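Local coordinates for beta-N-acetylhexosaminidase (Arthrobacter aurescens, PDB 3RCN), which probably hydrolyses terminal non-reducing N-acetyl-D-hexosamine residues from N-acetyl-beta-D-hexosaminides, as a member of glycosyl hydrolase family 20, at residues F99-T104 and A165-N170; G51-W55 and V122-S126. All coordinates share one frame; numbering follows the deposited sequence.

Contact 1: residues F99-T104 and A165-N170; sequences FYGAQT and AMHKLN
Tyr100 and Lys168 lie antiparallel, side by side, the aliphatic chain of the lysine running along the ring so that Lys168 CG comes 3.6 Å from Tyr100 CD1, while Lys168 CE reaches Tyr100 CB. The lysine stays extended through CD and CE and bends only at its last torsion (chi4 73°), which brings its ammonium nitrogen to the hydroxyl of Thr104: NZ donates to OG1 over 2.8 Å. Thr104 OG1 also bonds to Tyr80, so the buried hydroxyl links the lysine amine to the start of strand 80-84, and Lys168 makes a cation-pi contact with Trp483 as well.

At the far end of the tyrosine, Tyr100 OH gives its proton to a water 2.7 Å away, which in turn donates to the backbone O of Leu169; the water lies at the ring edge, in its plane. Asn170 CB sits 3.5 Å from the same Tyr100 OH, and the amide, turned 58° from the ring, bonds through ND2 to Gly139 O and through OD1 to Arg141 N.

Gln103 crosses Met166, a selenomethionine, at about a right angle, with its OE1 3.4 Å from Met166 CA. Beside it, Phe99 presents its edge to the methyl of Ala165, CZ to CB 3.7 Å.

Lys168 takes positive phi in the Schellman motif that ends helix 154-166. That terminus leads into strand 171-178 of the catalytic barrel and abuts helix 95-109 of the preceding domain; Trp44 of helix 39-53 meets Phe99 edge-to-face and touches Gln103, and helix 491-508 flanks Met166 and His167.

Contact 2: residues G51-W55 and V122-S126; sequences GATGW and VEGWS
Trp55 and Trp125 form the aromatic part of this contact, a T-shaped pair in which the edge of the Trp55 six-membered ring is directed at the face of the Trp125 five-membered ring. The centroids lie 4.8 Å apart with the planes at 69°, and the closest atoms are Trp55 CZ2 and Trp125 CD1, 3.3 Å from each other.

A CH-pi contact adds an aliphatic partner to the aromatic one: the methyl CG2 of Thr53 stands over a face of the Trp125 six-membered ring, 3.9 Å from its centroid and 23° off the normal. Thr53 OG1 stands between the backbone N and the carbonyl carbon (chi1 70°), which puts the methyl anti to the carbonyl carbon and over the indole. Replacing Trp125 by an alanine would probably deprive the Thr53 methyl and the Trp55 edge of their shared aromatic surface and open a gap between helix end and strand.

Van der Waals packing involves Val122, whose CG1 approaches Trp55 NE1 to 3.7 Å as the two side chains pass with their ends pointing opposite ways.

The side-chain hydrogen bond within these segments lies on the helix side. Thr53 OG1 accepts from Trp55 N at 2.9 Å, an ST turn, and OG1 also bonds to Leu49 O within helix 39-53; Gly54, the first residue past the helix, takes positive phi. Thr53 CB also lies over a face of the Trp55 ring.

No hydrogen bond crosses between 51-55 and 122-126. Their join is therefore likely to rest mainly on apolar and aromatic packing, with Thr53 OG1 engaged by its own backbone neighbours.

In the fold
Both contacts draw on the smaller N-terminal domain that precedes the catalytic barrel, and their centres lie 20 Å apart, with nearest atoms about 10 Å apart and no direct touch. Along the chain their segments alternate: 51-55, 99-104, 122-126, then 165-170. Contact 2 is internal to that domain, tying the end of helix 39-53 to the start of strand 125-134, a member of its six-stranded mixed sheet. Contact 1 instead joins helix 95-109 to the end of helix 154-166 and the turn that leads into strand 171-178. Together they illustrate a general principle: one contact consolidates a domain internally, while the other docks it against the catalytic barrel.

Contact 1: residues F99-T104 and A165-N170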
loop_
_atom_site.group_PDB
_atom_site.type_symbol
_atom_site.label_atom_id
_atom_site.label_comp_id
_atom_site.label_asym_id
_atom_site.label_seq_id
_atom_site.Cartn_x
_atom_site.Cartn_y
_atom_site.Cartn_z
ATOM N N PHE A 99 -19.737 13.081 6.496
ATOM C CA PHE A 99 -18.578 12.224 6.379
ATOM C C PHE A 99 -17.973 12.008 7.756
ATOM O O PHE A 99 -17.702 10.878 8.150
ATOM C CB PHE A 99 -17.547 12.841 5.421
ATOM C CG PHE A 99 -16.301 12.023 5.269
ATOM C CD1 PHE A 99 -16.286 10.904 4.446
ATOM C CD2 PHE A 99 -15.145 12.359 5.959
ATOM C CE1 PHE A 99 -15.132 10.134 4.305
ATOM C CE2 PHE A 99 -13.985 11.591 5.826
ATOM C CZ PHE A 99 -13.978 10.483 4.993
ATOM N N TYR A 100 -17.764 13.096 8.495
ATOM C CA TYR A 100 -17.145 12.995 9.812
ATOM C C TYR A 100 -18.032 12.212 10.782
ATOM O O TYR A 100 -17.533 11.477 11.633
ATOM C CB TYR A 100 -16.756 14.380 10.343
ATOM C CG TYR A 100 -15.700 15.033 9.482
ATOM C CD1 TYR A 100 -14.647 14.281 8.960
ATOM C CD2 TYR A 100 -15.772 16.380 9.146
ATOM C CE1 TYR A 100 -13.665 14.858 8.150
ATOM C CE2 TYR A 100 -14.796 16.974 8.318
ATOM C CZ TYR A 100 -13.754 16.197 7.826
ATOM O OH TYR A 100 -12.799 16.757 7.023
ATOM N N GLY A 101 -19.344 12.345 10.631
ATOM C CA GLY A 101 -20.266 11.570 11.437
ATOM C C GLY A 101 -20.049 10.085 11.187
ATOM O O GLY A 101 -19.961 9.308 12.125
ATOM N N ALA A 102 -19.966 9.717 9.910
ATOM C CA ALA A 102 -19.646 8.372 9.470
ATOM C C ALA A 102 -18.395 7.822 10.139
ATOM O O ALA A 102 -18.383 6.669 10.581
ATOM C CB ALA A 102 -19.484 8.330 7.949
ATOM N N GLN A 103 -17.342 8.631 10.209
ATOM C CA GLN A 103 -16.110 8.184 10.859
ATOM C C GLN A 103 -16.363 7.906 12.327
ATOM O O GLN A 103 -15.946 6.881 12.854
ATOM C CB GLN A 103 -14.986 9.200 10.703
ATOM C CG GLN A 103 -14.635 9.480 9.263
ATOM C CD GLN A 103 -13.737 8.428 8.645
ATOM O OE1 GLN A 103 -13.262 7.515 9.317
ATOM N NE2 GLN A 103 -13.491 8.560 7.352
ATOM N N THR A 104 -17.068 8.808 12.990
ATOM C CA THR A 104 -17.399 8.585 14.387
ATOM C C THR A 104 -18.208 7.301 14.588
ATOM O O THR A 104 -18.069 6.611 15.601
ATOM C CB THR A 104 -18.139 9.772 14.962
ATOM O OG1 THR A 104 -17.256 10.896 14.959
ATOM C CG2 THR A 104 -18.553 9.478 16.385
ATOM N N ALA A 165 -8.245 10.866 6.872
ATOM C CA ALA A 165 -9.662 11.181 6.923
ATOM C C ALA A 165 -10.287 10.584 8.186
ATOM O O ALA A 165 -11.271 11.108 8.725
ATOM C CB ALA A 165 -10.363 10.666 5.670
HETATM N N MSE A 166 -9.708 9.484 8.652
HETATM C CA MSE A 166 -10.213 8.805 9.838
HETATM C C MSE A 166 -9.960 9.651 11.081
HETATM O O MSE A 166 -10.661 9.534 12.083
HETATM C CB MSE A 166 -9.575 7.418 9.980
HETATM C CG MSE A 166 -10.099 6.606 11.159
HETATM SE SE MSE A 166 -9.031 6.818 12.785
HETATM C CE MSE A 166 -7.800 5.265 12.530
ATOM N N HIS A 167 -8.948 10.503 11.004
ATOM C CA HIS A 167 -8.654 11.450 12.079
ATOM C C HIS A 167 -9.307 12.827 11.869
ATOM O O HIS A 167 -9.096 13.750 12.657
ATOM C CB HIS A 167 -7.150 11.578 12.281
ATOM C CG HIS A 167 -6.515 10.338 12.826
ATOM N ND1 HIS A 167 -6.066 9.317 12.019
ATOM C CD2 HIS A 167 -6.280 9.950 14.100
ATOM C CE1 HIS A 167 -5.560 8.355 12.775
ATOM N NE2 HIS A 167 -5.679 8.716 14.038
ATOM N N LYS A 168 -10.109 12.935 10.812
ATOM C CA LYS A 168 -10.838 14.152 10.471
ATOM C C LYS A 168 -9.925 15.302 10.053
ATOM O O LYS A 168 -10.309 16.450 10.152
ATOM C CB LYS A 168 -11.707 14.591 11.653
ATOM C CG LYS A 168 -12.874 13.641 12.004
ATOM C CD LYS A 168 -13.700 14.194 13.183
ATOM C CE LYS A 168 -15.028 13.458 13.409
ATOM N NZ LYS A 168 -14.872 12.094 13.989
ATOM N N LEU A 169 -8.729 14.973 9.573
ATOM C CA LEU A 169 -7.826 15.941 8.972
ATOM C C LEU A 169 -8.353 16.264 7.585
ATOM O O LEU A 169 -8.690 15.350 6.831
ATOM C CB LEU A 169 -6.405 15.384 8.889
ATOM C CG LEU A 169 -5.796 15.118 10.272
ATOM C CD1 LEU A 169 -4.553 14.257 10.199
ATOM C CD2 LEU A 169 -5.497 16.418 11.001
ATOM N N ASN A 170 -8.532 17.561 7.303
ATOM C CA ASN A 170 -8.989 18.028 5.992
ATOM C C ASN A 170 -7.979 18.593 4.972
ATOM O O ASN A 170 -8.370 18.928 3.862
ATOM C CB ASN A 170 -10.184 18.965 6.141
ATOM C CG ASN A 170 -9.835 20.235 6.861
ATOM O OD1 ASN A 170 -8.671 20.493 7.168
ATOM N ND2 ASN A 170 -10.847 21.051 7.130
HETATM O O HOH W 1 -11.310 14.737 6.102
#

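Contact 2: residues G51-W55 and V122-S126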
loop_
_atom_site.group_PDB
_atom_site.type_symbol
_atom_site.label_atom_id
_atom_site.label_comp_id
_atom_site.label_asym_id
_atom_site.label_seq_id
_atom_site.Cartn_x
_atom_site.Cartn_y
_atom_site.Cartn_z
ATOM N N GLY A 51 -17.348 -3.386 2.875
ATOM C CA GLY A 51 -16.112 -4.131 2.844
ATOM C C GLY A 51 -15.829 -4.789 4.183
ATOM O O GLY A 51 -15.385 -5.938 4.248
ATOM N N ALA A 52 -16.084 -4.074 5.270
ATOM C CA ALA A 52 -15.735 -4.633 6.571
ATOM C C ALA A 52 -16.732 -5.679 7.074
ATOM O O ALA A 52 -16.346 -6.579 7.800
ATOM C CB ALA A 52 -15.527 -3.533 7.601
ATOM N N THR A 53 -18.016 -5.494 6.768
ATOM C CA THR A 53 -19.063 -6.433 7.159
ATOM C C THR A 53 -19.524 -7.501 6.162
ATOM O O THR A 53 -20.201 -8.440 6.554
ATOM C CB THR A 53 -20.349 -5.684 7.515
ATOM O OG1 THR A 53 -20.920 -5.136 6.317
ATOM C CG2 THR A 53 -20.077 -4.592 8.538
ATOM N N GLY A 54 -19.154 -7.388 4.894
ATOM C CA GLY A 54 -19.789 -8.213 3.878
ATOM C C GLY A 54 -21.279 -7.925 3.648
ATOM O O GLY A 54 -21.955 -8.666 2.931
ATOM N N TRP A 55 -21.820 -6.860 4.233
ATOM C CA TRP A 55 -23.234 -6.536 3.993
ATOM C C TRP A 55 -23.513 -5.818 2.661
ATOM O O TRP A 55 -22.629 -5.172 2.093
ATOM C CB TRP A 55 -23.811 -5.723 5.139
ATOM C CG TRP A 55 -23.731 -6.387 6.450
ATOM C CD1 TRP A 55 -23.610 -7.719 6.687
ATOM C CD2 TRP A 55 -23.756 -5.749 7.728
ATOM N NE1 TRP A 55 -23.568 -7.955 8.039
ATOM C CE2 TRP A 55 -23.653 -6.756 8.701
ATOM C CE3 TRP A 55 -23.859 -4.419 8.146
ATOM C CZ2 TRP A 55 -23.645 -6.481 10.064
ATOM C CZ3 TRP A 55 -23.852 -4.148 9.498
ATOM C CH2 TRP A 55 -23.747 -5.175 10.441
ATOM N N VAL A 122 -20.049 -11.352 11.912
ATOM C CA VAL A 122 -21.020 -10.619 11.105
ATOM C C VAL A 122 -22.472 -11.101 11.253
ATOM O O VAL A 122 -23.339 -10.767 10.437
ATOM C CB VAL A 122 -20.563 -10.637 9.614
ATOM C CG1 VAL A 122 -21.681 -11.092 8.646
ATOM C CG2 VAL A 122 -19.985 -9.283 9.226
ATOM N N GLU A 123 -22.765 -11.784 12.358
ATOM C CA GLU A 123 -24.143 -12.186 12.641
ATOM C C GLU A 123 -24.893 -10.940 13.079
ATOM O O GLU A 123 -25.979 -10.628 12.581
ATOM C CB GLU A 123 -24.204 -13.264 13.723
ATOM C CG GLU A 123 -23.498 -14.563 13.358
ATOM C CD GLU A 123 -23.967 -15.141 12.030
ATOM O OE1 GLU A 123 -25.135 -14.898 11.646
ATOM O OE2 GLU A 123 -23.164 -15.834 11.366
ATOM N N GLY A 124 -24.274 -10.209 13.997
ATOM C CA GLY A 124 -24.712 -8.867 14.295
ATOM C C GLY A 124 -23.534 -8.052 14.777
ATOM O O GLY A 124 -22.539 -8.582 15.285
ATOM N N TRP A 125 -23.643 -6.744 14.597
ATOM C CA TRP A 125 -22.703 -5.827 15.195
ATOM C C TRP A 125 -23.552 -4.961 16.067
ATOM O O TRP A 125 -24.758 -4.854 15.862
ATOM C CB TRP A 125 -22.015 -4.962 14.154
ATOM C CG TRP A 125 -21.154 -5.684 13.189
ATOM C CD1 TRP A 125 -21.436 -6.846 12.550
ATOM C CD2 TRP A 125 -19.852 -5.284 12.743
ATOM N NE1 TRP A 125 -20.392 -7.202 11.725
ATOM C CE2 TRP A 125 -19.405 -6.259 11.831
ATOM C CE3 TRP A 125 -19.023 -4.197 13.028
ATOM C CZ2 TRP A 125 -18.164 -6.179 11.197
ATOM C CZ3 TRP A 125 -17.792 -4.120 12.397
ATOM C CH2 TRP A 125 -17.377 -5.101 11.492
ATOM N N SER A 126 -22.938 -4.336 17.050
ATOM C CA SER A 126 -23.702 -3.462 17.904
ATOM C C SER A 126 -23.103 -2.074 18.028
ATOM O O SER A 126 -21.894 -1.915 18.201
ATOM C CB SER A 126 -23.878 -4.108 19.265
ATOM O OG SER A 126 -24.704 -5.240 19.132
#